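2-keto-3-deoxy-D-arabinonate dehydratase (Sulfolobus solfataricus, PDB 2Q18) catalyses the divalent-metal-dependent dehydration of 2-keto-3-deoxy-D-arabinonate to 2,5-dioxopentanoate in a pentose oxidation pathway that leads from D-arabinonate to 2-oxoglutarate. Local coordinates at the interface of chains A and B. Residues are numbered along the deposited sequence; one frame, centred on the assembly and turned at random. Chains: chain A/B, 2-keto-3-deoxy-D-arabinonate dehydratase.

The interface of chains A and B. Residues chain A 81, 103, 106-107, 110; chain B 174, 176-177.
B:Asn174 reaches across to the first turn of helix 103-109 in chain A, where its side-chain amide nitrogen ND2 donates a hydrogen bond of 3.0 Å to the backbone carbonyl O of A:Ile103. The bond is nearly straight, 167° at the hydrogen, and the acceptor lies close to the amide plane of the asparagine. The other end of the same amide is tied within chain B: OD1 accepts from the backbone N of B:Leu176 at 3.0 Å, at the start of 3-10 helix 175-177. Bonded at both ends, the amide has its flip fixed: nitrogen bonds across the interface and oxygen within chain B, the oxygen also resting against the beta carbon of A:Ile103. A chi1 of -160°, placing CG opposite the backbone N, extends the group towards chain A. An alanine in place of B:Asn174 would probably leave the A:Ile103 carbonyl without this partner and remove the cap from the backbone N of B:Leu176.

Apolar groups pack beside this polar link. The side chain of A:Val107 crosses that of B:Asn174 at about a right angle, its CG2 methyl lying over one face of the amide, 3.7 Å from the carbon CG. That methyl also meets B:Leu176, whose CD1 is 3.7 Å from it. CD1 additionally approaches A:Ile81 CD1 at 3.8 Å. A:Ile103 CD1 packs against the forked end of the leucine as a whole, 4.0 Å from CG of B:Leu176, and these two side chains also run roughly perpendicular. Farther along, B:Tyr177 points its phenol OH at A:Ala110 CB, 3.3 Å away, just past the helix end, while the rim of its ring at CE1 comes 4.2 Å from A:Val107 CG2.

The patch joins two subunits of the homotetramer and recurs with the chains exchanged. It comes up to the substrate-binding residue A:Ile81, so packing here may help to steady that region, although the structure alone does not show an effect on catalysis.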
# COMPACT_ATOMS: atom_id res chain seq x y z
N ILE A 81 37.90 10.90 -14.57
CA ILE A 81 38.98 11.83 -14.96
C ILE A 81 38.91 13.10 -14.10
O ILE A 81 38.97 14.22 -14.61
CB ILE A 81 38.94 12.16 -16.48
CG1 ILE A 81 38.52 10.93 -17.29
CG2 ILE A 81 40.32 12.66 -16.95
CD1 ILE A 81 37.85 11.26 -18.62
N ILE A 103 40.68 11.27 -25.96
CA ILE A 103 39.39 11.68 -25.38
C ILE A 103 39.48 11.96 -23.88
O ILE A 103 38.82 12.87 -23.38
CB ILE A 103 38.26 10.67 -25.69
CG1 ILE A 103 38.65 9.25 -25.23
CG2 ILE A 103 37.93 10.69 -27.18
CD1 ILE A 103 37.51 8.24 -25.25
N LYS A 106 41.30 15.23 -23.35
CA LYS A 106 40.33 16.26 -23.72
C LYS A 106 39.39 16.65 -22.58
O LYS A 106 39.29 17.83 -22.25
CB LYS A 106 39.52 15.82 -24.95
CG LYS A 106 40.12 16.26 -26.26
CD LYS A 106 39.04 16.55 -27.28
CE LYS A 106 39.49 17.59 -28.28
NZ LYS A 106 38.34 18.13 -29.06
N VAL A 107 38.72 15.67 -21.98
CA VAL A 107 37.81 15.91 -20.85
C VAL A 107 38.55 16.53 -19.66
O VAL A 107 38.03 17.42 -18.99
CB VAL A 107 37.05 14.63 -20.39
CG1 VAL A 107 36.15 14.92 -19.20
CG2 VAL A 107 36.22 14.06 -21.52
N ALA A 110 38.91 20.13 -20.46
CA ALA A 110 37.68 20.80 -20.87
C ALA A 110 36.89 21.38 -19.70
O ALA A 110 37.08 20.96 -18.56
CB ALA A 110 36.80 19.86 -21.68
N ASN B 174 32.88 15.12 -27.56
CA ASN B 174 33.59 14.01 -26.93
C ASN B 174 32.61 12.85 -26.72
O ASN B 174 31.53 13.06 -26.18
CB ASN B 174 34.18 14.44 -25.58
CG ASN B 174 35.30 13.53 -25.10
OD1 ASN B 174 35.18 12.31 -25.09
ND2 ASN B 174 36.41 14.14 -24.68
N LEU B 176 32.70 10.70 -24.58
CA LEU B 176 32.52 10.57 -23.14
C LEU B 176 31.40 11.46 -22.60
O LEU B 176 31.01 11.33 -21.43
CB LEU B 176 33.84 10.86 -22.40
CG LEU B 176 35.02 9.91 -22.68
CD1 LEU B 176 36.24 10.35 -21.89
CD2 LEU B 176 34.67 8.45 -22.35
N TYR B 177 30.89 12.35 -23.44
CA TYR B 177 29.74 13.20 -23.08
C TYR B 177 28.41 12.60 -23.53
O TYR B 177 27.35 13.20 -23.32
CB TYR B 177 29.88 14.61 -23.68
CG TYR B 177 31.06 15.43 -23.18
CD1 TYR B 177 31.51 15.30 -21.86
CD2 TYR B 177 31.68 16.36 -24.01
CE1 TYR B 177 32.59 16.07 -21.40
CE2 TYR B 177 32.75 17.13 -23.56
CZ TYR B 177 33.20 16.98 -22.26
OH TYR B 177 34.26 17.74 -21.81